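Local coordinates for mandelate racemase/muconate lactonizing protein (Alicyclobacillus acidocaldarius LAA1, PDB 3QLD) that has no established function but belongs to the enolase superfamily, joining an alpha+beta capping domain to a TIM-barrel-like domain, at residues A[7-13]-A[368-374]; A[29-34]-A[45-51]; A[55-59]-A[104-108]. Residue numbers count along the deposited sequence, not the author numbering.

How the contacts relate
Contacts 1 and 2 lie in the antiparallel sheet of the capping domain, their centres about 9 Å apart. Strand 3-15 binds strand 369-376 along one edge and strand 25-38 along the other, and strand 25-38 pairs with strand 43-48. They meet through probable hydrogen bonds from Leu-11 N to Ala-31 O (2.7 Å) and Leu-13 N to Lys-29 O (2.8 Å). Contact 3 joins the loop after strand 43-48 to helix 105-123; its centre is about 11 Å from that of contact 2, which it touches through Met-106, and Tyr-56 against Leu-51. Contact 2 closes before contact 3 opens, both nested within the loop closed by contact 1, so the C-terminal part returns to the first domain.

Contact 1: A[7-13]-A[368-374]; sequences VLHRLSL and FSTATWS
Thr-370 N donates to Arg-10 O at 2.6 Å, Leu-8 N to Trp-373 O and Ser-12 N to Phe-368 O at 2.8 Å each, Arg-10 N to Ala-371 O at 2.9 Å, and Trp-373 N to Leu-8 O at 3.0 Å. Ala-371 N reaches Arg-10 O only weakly, at 3.4 Å. Thr-370 and Ala-371 both face Arg-10, a classic beta bulge: His-9 pairs with Thr-372, but Leu-11 with Ser-369. Strand 7-13 and residues 371-374 run antiparallel (172°), axes 4.6 Å apart, so that the chain's last part adds a strand to the N-terminal capping-domain sheet. On one face, apolar Leu-8 (m, t), packed on Trp-65 and Val-69 of helix 61-80, sets CD1 3.2 Å from Trp-373 CE3, and the Trp-373 ring meets His-384; extended Arg-10 carries its guanidinium to a salt bridge with Asp-62. On the other, Val-7 CG1 meets Thr-372 CG2 at 3.8 Å. Beyond the bulge, Leu-13 CG lies 4.2 Å from the Phe-368 ring centroid, an off-centre CH-pi contact.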
loop_
_atom_site.group_PDB
_atom_site.type_symbol
_atom_site.label_atom_id
_atom_site.label_comp_id
_atom_site.label_asym_id
_atom_site.label_seq_id
_atom_site.Cartn_x
_atom_site.Cartn_y
_atom_site.Cartn_z
ATOM N N VAL A 7 1.111 -14.076 21.245
ATOM C CA VAL A 7 0.265 -15.089 20.630
ATOM C C VAL A 7 -0.681 -14.393 19.608
ATOM O O VAL A 7 -1.393 -13.469 19.955
ATOM C CB VAL A 7 -0.633 -15.806 21.690
ATOM C CG1 VAL A 7 -1.491 -16.851 21.025
ATOM C CG2 VAL A 7 0.241 -16.402 22.853
ATOM N N LEU A 8 -0.690 -14.886 18.387
ATOM C CA LEU A 8 -1.600 -14.396 17.355
ATOM C C LEU A 8 -2.687 -15.373 17.211
ATOM O O LEU A 8 -2.473 -16.585 17.052
ATOM C CB LEU A 8 -0.870 -14.234 16.012
ATOM C CG LEU A 8 0.416 -13.422 16.059
ATOM C CD1 LEU A 8 1.159 -13.461 14.695
ATOM C CD2 LEU A 8 -0.069 -12.035 16.324
ATOM N N HIS A 9 -3.897 -14.845 17.183
ATOM C CA HIS A 9 -5.037 -15.668 17.050
ATOM C C HIS A 9 -5.755 -15.275 15.772
ATOM O O HIS A 9 -6.206 -14.150 15.653
ATOM C CB HIS A 9 -6.025 -15.333 18.178
ATOM C CG HIS A 9 -5.448 -15.490 19.548
ATOM N ND1 HIS A 9 -5.451 -16.710 20.204
ATOM C CD2 HIS A 9 -4.843 -14.605 20.381
ATOM C CE1 HIS A 9 -4.885 -16.563 21.399
ATOM N NE2 HIS A 9 -4.485 -15.299 21.521
ATOM N N ARG A 10 -5.952 -16.227 14.879
ATOM C CA ARG A 10 -6.814 -16.045 13.705
ATOM C C ARG A 10 -8.219 -16.560 13.958
ATOM O O ARG A 10 -8.423 -17.752 14.260
ATOM C CB ARG A 10 -6.207 -16.722 12.453
ATOM C CG ARG A 10 -6.785 -16.080 11.202
ATOM C CD ARG A 10 -6.198 -16.798 9.998
ATOM N NE ARG A 10 -6.908 -16.362 8.827
ATOM C CZ ARG A 10 -6.323 -16.224 7.650
ATOM N NH1 ARG A 10 -7.031 -15.774 6.616
ATOM N NH2 ARG A 10 -5.035 -16.504 7.559
ATOM N N LEU A 11 -9.195 -15.665 13.858
ATOM C CA LEU A 11 -10.531 -15.940 14.275
ATOM C C LEU A 11 -11.480 -15.945 13.085
ATOM O O LEU A 11 -11.260 -15.241 12.070
ATOM C CB LEU A 11 -10.989 -14.881 15.282
ATOM C CG LEU A 11 -10.771 -15.115 16.778
ATOM C CD1 LEU A 11 -9.381 -15.481 17.144
ATOM C CD2 LEU A 11 -11.254 -13.921 17.589
ATOM N N SER A 12 -12.540 -16.740 13.207
ATOM C CA SER A 12 -13.639 -16.670 12.264
ATOM C C SER A 12 -14.929 -16.602 13.088
ATOM O O SER A 12 -15.245 -17.579 13.755
ATOM C CB SER A 12 -13.667 -17.894 11.389
ATOM O OG SER A 12 -14.739 -17.754 10.452
ATOM N N LEU A 13 -15.638 -15.461 13.060
ATOM C CA LEU A 13 -16.850 -15.265 13.898
ATOM C C LEU A 13 -18.143 -15.310 13.056
ATOM O O LEU A 13 -18.315 -14.525 12.125
ATOM C CB LEU A 13 -16.814 -13.919 14.649
ATOM C CG LEU A 13 -15.969 -13.681 15.901
ATOM C CD1 LEU A 13 -14.510 -13.597 15.500
ATOM C CD2 LEU A 13 -16.396 -12.377 16.544
ATOM N N PHE A 368 -13.563 -19.689 18.291
ATOM C CA PHE A 368 -13.582 -19.050 17.001
ATOM C C PHE A 368 -12.213 -19.137 16.270
ATOM O O PHE A 368 -12.126 -18.738 15.099
ATOM C CB PHE A 368 -14.021 -17.581 17.162
ATOM C CG PHE A 368 -15.435 -17.410 17.681
ATOM C CD1 PHE A 368 -16.460 -18.261 17.249
ATOM C CD2 PHE A 368 -15.763 -16.339 18.525
ATOM C CE1 PHE A 368 -17.786 -18.080 17.673
ATOM C CE2 PHE A 368 -17.082 -16.136 18.973
ATOM C CZ PHE A 368 -18.104 -16.998 18.547
ATOM N N SER A 369 -11.182 -19.674 16.944
ATOM C CA SER A 369 -9.811 -19.756 16.386
ATOM C C SER A 369 -9.630 -20.745 15.228
ATOM O O SER A 369 -9.981 -21.916 15.310
ATOM C CB SER A 369 -8.785 -20.016 17.491
ATOM O OG SER A 369 -8.514 -18.819 18.226
ATOM N N THR A 370 -9.117 -20.270 14.104
ATOM C CA THR A 370 -8.868 -21.190 12.991
ATOM C C THR A 370 -7.397 -21.416 12.866
ATOM O O THR A 370 -6.945 -22.317 12.119
ATOM C CB THR A 370 -9.353 -20.673 11.646
ATOM O OG1 THR A 370 -8.691 -19.453 11.347
ATOM C CG2 THR A 370 -10.849 -20.492 11.639
ATOM N N ALA A 371 -6.636 -20.597 13.570
ATOM C CA ALA A 371 -5.173 -20.745 13.629
ATOM C C ALA A 371 -4.630 -19.997 14.843
ATOM O O ALA A 371 -5.224 -18.968 15.322
ATOM C CB ALA A 371 -4.501 -20.236 12.327
ATOM N N THR A 372 -3.518 -20.490 15.371
ATOM C CA THR A 372 -2.919 -19.864 16.519
ATOM C C THR A 372 -1.390 -20.031 16.438
ATOM O O THR A 372 -0.906 -21.168 16.168
ATOM C CB THR A 372 -3.476 -20.496 17.849
ATOM O OG1 THR A 372 -4.898 -20.434 17.853
ATOM C CG2 THR A 372 -2.976 -19.769 19.121
ATOM N N TRP A 373 -0.658 -18.927 16.639
ATOM C CA TRP A 373 0.794 -18.938 16.582
ATOM C C TRP A 373 1.370 -18.219 17.805
ATOM O O TRP A 373 0.995 -17.101 18.070
ATOM C CB TRP A 373 1.250 -18.246 15.306
ATOM C CG TRP A 373 2.732 -18.124 15.126
ATOM C CD1 TRP A 373 3.580 -19.080 14.640
ATOM C CD2 TRP A 373 3.525 -16.959 15.377
ATOM N NE1 TRP A 373 4.865 -18.573 14.596
ATOM C CE2 TRP A 373 4.844 -17.264 15.014
ATOM C CE3 TRP A 373 3.236 -15.665 15.874
ATOM C CZ2 TRP A 373 5.883 -16.347 15.143
ATOM C CZ3 TRP A 373 4.253 -14.757 15.990
ATOM C CH2 TRP A 373 5.579 -15.105 15.622
ATOM N N SER A 374 2.298 -18.859 18.516
ATOM C CA SER A 374 2.893 -18.294 19.727
ATOM C C SER A 374 4.362 -18.230 19.580
ATOM O O SER A 374 4.989 -19.137 18.966
ATOM C CB SER A 374 2.616 -19.158 20.933
ATOM O OG SER A 374 1.227 -19.394 21.016
HETATM O O HOH W 1 -10.142 -17.229 10.054
#

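Contact 2: A[29-34]-A[45-51]; sequences KQAILV and WSECVAL
Residues 29-34 and 45-48 are parts of the two strands, 25-38 and 43-48, of a beta hairpin, antiparallel at 152° with axes 4.6 Å apart. Leu-33 and Glu-47 make a non-hydrogen-bonded pair (CA to CA 4.6 Å), and Val-34 and Ser-46 a hydrogen-bonded one: Val-34 N gives to Ser-46 O at 2.9 Å and Ser-46 N to Val-34 O at 3.0 Å. Cys-48 N adds a bond to Ile-32 O at 2.8 Å, whereas Ile-32 N is buried without a partner. The opposite edge of 29-34 is satisfied by strand 3-15, where Lys-29, Ala-31 and Leu-33 bond through their backbones to Leu-13, Leu-11 and His-9. Small or branched side chains suit one face, Val-34, Ser-46 and Cys-48 against helix 105-123 and Ile-32 against Thr-61 and Trp-65 of helix 61-80; Ser-46 OG, 3.4 Å from Val-34 CB, bonds to Ala-110 O. On the other face Leu-33 CD1 meets the edge of the Trp-45 ring, 4.0 Å from CZ3, while Trp-45 NE1 is taken by Glu-43. Glu-47, chi1 and chi2 both t, accepts through OE1 from Thr-302 OG1 and Gly-305 N. The Lys-29 side chain bends at chi2 (p), bringing NZ to Gln-30 O at 3.0 Å; its 4.1 Å from Glu-47 OE2 is beyond salt-bridge range. The buried Glu-47 carboxylate, on the Leu-33 face, therefore ties the capping-domain sheet to Thr-302 and the start of helix 303-313, while backbone bonds and apolar packing hold the strands together.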
loop_
_atom_site.group_PDB
_atom_site.type_symbol
_atom_site.label_atom_id
_atom_site.label_comp_id
_atom_site.label_asym_id
_atom_site.label_seq_id
_atom_site.Cartn_x
_atom_site.Cartn_y
_atom_site.Cartn_z
ATOM N N LYS A 29 -17.045 -13.318 9.879
ATOM C CA LYS A 29 -16.020 -12.273 9.989
ATOM C C LYS A 29 -14.692 -12.865 10.409
ATOM O O LYS A 29 -14.581 -13.441 11.505
ATOM C CB LYS A 29 -16.426 -11.174 11.007
ATOM C CG LYS A 29 -15.377 -10.015 11.235
ATOM C CD LYS A 29 -15.301 -9.094 9.987
ATOM C CE LYS A 29 -14.390 -7.857 10.186
ATOM N NZ LYS A 29 -13.127 -8.210 10.895
ATOM N N GLN A 30 -13.697 -12.745 9.542
ATOM C CA GLN A 30 -12.345 -13.135 9.900
ATOM C C GLN A 30 -11.665 -11.982 10.605
ATOM O O GLN A 30 -11.807 -10.795 10.252
ATOM C CB GLN A 30 -11.494 -13.537 8.702
ATOM C CG GLN A 30 -12.057 -14.751 7.920
ATOM C CD GLN A 30 -11.105 -15.140 6.780
ATOM O OE1 GLN A 30 -9.903 -15.366 6.984
ATOM N NE2 GLN A 30 -11.637 -15.174 5.575
ATOM N N ALA A 31 -10.916 -12.323 11.625
ATOM C CA ALA A 31 -10.252 -11.313 12.408
ATOM C C ALA A 31 -8.945 -11.853 12.925
ATOM O O ALA A 31 -8.811 -13.081 13.070
ATOM C CB ALA A 31 -11.199 -10.893 13.584
ATOM N N ILE A 32 -7.975 -10.986 13.233
ATOM C CA ILE A 32 -6.699 -11.445 13.879
ATOM C C ILE A 32 -6.561 -10.706 15.213
ATOM O O ILE A 32 -6.617 -9.418 15.223
ATOM C CB ILE A 32 -5.461 -11.117 13.019
ATOM C CG1 ILE A 32 -5.416 -11.970 11.737
ATOM C CG2 ILE A 32 -4.156 -11.436 13.788
ATOM C CD1 ILE A 32 -4.230 -11.489 10.791
ATOM N N LEU A 33 -6.482 -11.447 16.324
ATOM C CA LEU A 33 -6.120 -10.779 17.609
ATOM C C LEU A 33 -4.704 -10.983 18.021
ATOM O O LEU A 33 -4.143 -12.091 17.862
ATOM C CB LEU A 33 -7.071 -11.222 18.723
ATOM C CG LEU A 33 -8.579 -11.066 18.459
ATOM C CD1 LEU A 33 -9.367 -11.569 19.711
ATOM C CD2 LEU A 33 -8.894 -9.602 18.261
ATOM N N VAL A 34 -4.098 -9.921 18.552
ATOM C CA VAL A 34 -2.734 -9.958 19.021
ATOM C C VAL A 34 -2.801 -9.992 20.536
ATOM O O VAL A 34 -3.529 -9.198 21.153
ATOM C CB VAL A 34 -1.985 -8.732 18.567
ATOM C CG1 VAL A 34 -0.597 -8.714 19.115
ATOM C CG2 VAL A 34 -1.922 -8.711 16.986
ATOM N N TRP A 45 -4.040 -6.936 24.569
ATOM C CA TRP A 45 -4.702 -7.409 23.333
ATOM C C TRP A 45 -4.966 -6.280 22.336
ATOM O O TRP A 45 -5.133 -5.109 22.744
ATOM C CB TRP A 45 -6.071 -8.031 23.642
ATOM C CG TRP A 45 -5.953 -9.294 24.475
ATOM C CD1 TRP A 45 -5.519 -9.388 25.770
ATOM C CD2 TRP A 45 -6.272 -10.620 24.056
ATOM N NE1 TRP A 45 -5.534 -10.705 26.177
ATOM C CE2 TRP A 45 -5.991 -11.486 25.149
ATOM C CE3 TRP A 45 -6.743 -11.177 22.845
ATOM C CZ2 TRP A 45 -6.209 -12.871 25.091
ATOM C CZ3 TRP A 45 -6.966 -12.558 22.795
ATOM C CH2 TRP A 45 -6.704 -13.390 23.912
ATOM N N SER A 46 -5.088 -6.634 21.052
ATOM C CA SER A 46 -5.533 -5.684 20.012
ATOM C C SER A 46 -6.068 -6.466 18.861
ATOM O O SER A 46 -5.920 -7.692 18.834
ATOM C CB SER A 46 -4.367 -4.876 19.485
ATOM O OG SER A 46 -3.471 -5.734 18.812
ATOM N N GLU A 47 -6.679 -5.751 17.901
ATOM C CA GLU A 47 -7.268 -6.453 16.751
ATOM C C GLU A 47 -6.642 -5.898 15.512
ATOM O O GLU A 47 -6.532 -4.671 15.380
ATOM C CB GLU A 47 -8.777 -6.261 16.670
ATOM C CG GLU A 47 -9.405 -6.899 15.445
ATOM C CD GLU A 47 -10.937 -6.873 15.520
ATOM O OE1 GLU A 47 -11.473 -6.638 16.614
ATOM O OE2 GLU A 47 -11.627 -7.080 14.508
ATOM N N CYS A 48 -6.148 -6.773 14.631
ATOM C CA CYS A 48 -5.758 -6.281 13.267
ATOM C C CYS A 48 -7.041 -6.145 12.404
ATOM O O CYS A 48 -7.755 -7.127 12.262
ATOM C CB CYS A 48 -4.721 -7.247 12.673
ATOM S SG CYS A 48 -4.256 -6.681 10.976
ATOM N N VAL A 49 -7.380 -4.932 11.924
ATOM C CA VAL A 49 -8.661 -4.713 11.314
ATOM C C VAL A 49 -8.701 -5.018 9.819
ATOM O O VAL A 49 -9.716 -4.738 9.160
ATOM C CB VAL A 49 -9.165 -3.212 11.490
ATOM C CG1 VAL A 49 -9.419 -2.884 13.012
ATOM C CG2 VAL A 49 -8.203 -2.231 10.928
ATOM N N ALA A 50 -7.603 -5.526 9.277
ATOM C CA ALA A 50 -7.615 -5.942 7.842
ATOM C C ALA A 50 -8.813 -6.853 7.516
ATOM O O ALA A 50 -9.045 -7.875 8.227
ATOM C CB ALA A 50 -6.282 -6.643 7.459
ATOM N N LEU A 51 -9.560 -6.568 6.456
ATOM C CA LEU A 51 -10.684 -7.388 6.043
ATOM C C LEU A 51 -10.264 -8.643 5.230
ATOM O O LEU A 51 -9.108 -8.776 4.804
ATOM C CB LEU A 51 -11.606 -6.546 5.157
ATOM C CG LEU A 51 -12.004 -5.259 5.876
ATOM C CD1 LEU A 51 -12.848 -4.417 4.960
ATOM C CD2 LEU A 51 -12.741 -5.638 7.216
#

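Contact 3: A[55-59]-A[104-108]; sequences TYTEE and NRMSV. With SO4 (sulfate ion), chain C; SO4 (sulfate ion), chain D.
Residues 55-59 have no regular structure, while 104-108 begin helix 105-123. Asn-104 holds a left-handed conformation (phi 55°, psi 38°) at the N-cap position, and its O accepts from Val-108 N at 2.9 Å, the first helical turn. The nearest backbone pair is Glu-59 and Asn-104, CA atoms 6.8 Å apart. Glu-59 (chi1 m, chi2 t) points its carboxylate at the helix start: OE2 accepts from Met-106 N at 2.7 Å and OE1 from Ser-107 N at 3.2 Å. An acid suits this place, since first-turn amides lack helical acceptors. The Asn-104 side chain makes no capping bond; its ND2 binds Arg-102 O of its own chain and Glu-58 O of the second subunit. Two waters join Glu-58 OE2 to Arg-105 N (2.8 and 3.0 Å) and to Asn-104 N (2.9 Å each). Met-106, present as selenomethionine, is long and flexible enough for its CE to reach Thr-57 OG1 at 3.3 Å and Tyr-56 CE2 at 3.8 Å. Arg-105 turns away to two sulfates, probably from the crystallisation liquor: NH2 lies 2.3 Å from O1 of one (chain C), a very short bond, and NE 3.2 Å from O4 of the other (chain D). Tyr-56 OH bonds to Asp-246, just after barrel strand 243-245, consistent with the capping-domain loop that, in enolase-superfamily relatives, folds over the C-terminal ends of the barrel strands.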
loop_
_atom_site.group_PDB
_atom_site.type_symbol
_atom_site.label_atom_id
_atom_site.label_comp_id
_atom_site.label_asym_id
_atom_site.label_seq_id
_atom_site.Cartn_x
_atom_site.Cartn_y
_atom_site.Cartn_z
ATOM N N THR A 55 -10.295 -5.217 -0.737
ATOM C CA THR A 55 -11.261 -4.402 -1.518
ATOM C C THR A 55 -11.540 -3.044 -0.881
ATOM O O THR A 55 -12.048 -2.118 -1.532
ATOM C CB THR A 55 -12.594 -5.092 -1.681
ATOM O OG1 THR A 55 -13.111 -5.407 -0.401
ATOM C CG2 THR A 55 -12.498 -6.352 -2.574
ATOM N N TYR A 56 -11.190 -2.882 0.376
ATOM C CA TYR A 56 -11.221 -1.553 0.991
ATOM C C TYR A 56 -9.848 -0.900 1.106
ATOM O O TYR A 56 -9.654 0.251 0.686
ATOM C CB TYR A 56 -11.928 -1.692 2.339
ATOM C CG TYR A 56 -11.702 -0.598 3.375
ATOM C CD1 TYR A 56 -12.238 0.702 3.230
ATOM C CD2 TYR A 56 -11.015 -0.868 4.528
ATOM C CE1 TYR A 56 -12.051 1.710 4.214
ATOM C CE2 TYR A 56 -10.799 0.151 5.513
ATOM C CZ TYR A 56 -11.343 1.427 5.349
ATOM O OH TYR A 56 -11.154 2.375 6.360
ATOM N N THR A 57 -8.853 -1.624 1.634
ATOM C CA THR A 57 -7.481 -1.232 1.429
ATOM C C THR A 57 -6.662 -2.439 0.914
ATOM O O THR A 57 -7.221 -3.481 0.664
ATOM C CB THR A 57 -6.783 -0.669 2.677
ATOM O OG1 THR A 57 -6.612 -1.725 3.622
ATOM C CG2 THR A 57 -7.625 0.496 3.341
ATOM N N GLU A 58 -5.349 -2.256 0.819
ATOM C CA GLU A 58 -4.470 -3.255 0.163
ATOM C C GLU A 58 -4.163 -4.417 1.111
ATOM O O GLU A 58 -3.726 -5.470 0.654
ATOM C CB GLU A 58 -3.183 -2.611 -0.351
ATOM C CG GLU A 58 -2.180 -2.156 0.759
ATOM C CD GLU A 58 -2.607 -0.887 1.524
ATOM O OE1 GLU A 58 -3.547 -0.149 1.086
ATOM O OE2 GLU A 58 -1.961 -0.624 2.561
ATOM N N GLU A 59 -4.421 -4.226 2.412
ATOM C CA GLU A 59 -4.192 -5.309 3.422
ATOM C C GLU A 59 -5.396 -6.255 3.519
ATOM O O GLU A 59 -6.546 -5.846 3.390
ATOM C CB GLU A 59 -3.792 -4.662 4.807
ATOM C CG GLU A 59 -2.441 -3.848 4.739
ATOM C CD GLU A 59 -2.144 -3.271 6.128
ATOM O OE1 GLU A 59 -1.611 -4.052 6.937
ATOM O OE2 GLU A 59 -2.552 -2.136 6.410
ATOM N N ASN A 104 1.654 -1.237 5.285
ATOM C CA ASN A 104 1.243 -2.328 6.240
ATOM C C ASN A 104 0.729 -1.745 7.538
ATOM O O ASN A 104 1.005 -2.254 8.643
ATOM C CB ASN A 104 2.424 -3.260 6.500
ATOM C CG ASN A 104 2.731 -4.122 5.245
ATOM O OD1 ASN A 104 2.021 -5.117 4.994
ATOM N ND2 ASN A 104 3.752 -3.737 4.479
ATOM N N ARG A 105 -0.000 -0.635 7.414
ATOM C CA ARG A 105 -0.345 0.106 8.630
ATOM C C ARG A 105 -1.307 -0.615 9.565
ATOM O O ARG A 105 -1.223 -0.397 10.780
ATOM C CB ARG A 105 -0.856 1.490 8.292
ATOM C CG ARG A 105 0.318 2.364 7.886
ATOM C CD ARG A 105 -0.194 3.806 7.584
ATOM N NE ARG A 105 0.912 4.697 7.177
ATOM C CZ ARG A 105 1.433 5.666 7.943
ATOM N NH1 ARG A 105 0.925 5.958 9.158
ATOM N NH2 ARG A 105 2.450 6.386 7.468
HETATM N N MSE A 106 -2.202 -1.460 9.034
HETATM C CA MSE A 106 -3.098 -2.198 9.928
HETATM C C MSE A 106 -2.363 -3.276 10.746
HETATM O O MSE A 106 -2.718 -3.529 11.926
HETATM C CB MSE A 106 -4.291 -2.789 9.160
HETATM C CG MSE A 106 -5.211 -1.709 8.562
HETATM SE SE MSE A 106 -6.378 -2.572 7.277
HETATM C CE MSE A 106 -7.465 -1.056 6.748
ATOM N N SER A 107 -1.355 -3.898 10.132
ATOM C CA SER A 107 -0.471 -4.874 10.830
ATOM C C SER A 107 0.413 -4.155 11.858
ATOM O O SER A 107 0.504 -4.590 13.040
ATOM C CB SER A 107 0.389 -5.661 9.813
ATOM O OG SER A 107 -0.481 -6.598 9.267
ATOM N N VAL A 108 0.979 -3.026 11.451
ATOM C CA VAL A 108 1.796 -2.224 12.344
ATOM C C VAL A 108 0.953 -1.790 13.546
ATOM O O VAL A 108 1.401 -1.884 14.709
ATOM C CB VAL A 108 2.402 -0.990 11.588
ATOM C CG1 VAL A 108 2.892 0.066 12.578
ATOM C CG2 VAL A 108 3.620 -1.433 10.725
HETATM S S SO4 C . 2.838 9.242 8.726
HETATM O O1 SO4 C . 3.675 8.081 8.431
HETATM O O2 SO4 C . 1.551 8.795 9.246
HETATM O O3 SO4 C . 3.435 10.055 9.783
HETATM O O4 SO4 C . 2.719 10.019 7.489
HETATM S S SO4 D . 4.544 4.464 4.345
HETATM O O1 SO4 D . 4.137 4.172 2.966
HETATM O O2 SO4 D . 5.645 3.611 4.778
HETATM O O3 SO4 D . 5.032 5.835 4.418
HETATM O O4 SO4 D . 3.405 4.305 5.255
HETATM O O HOH W 2 -1.171 0.611 4.934
HETATM O O HOH W 3 0.364 -2.306 2.962
#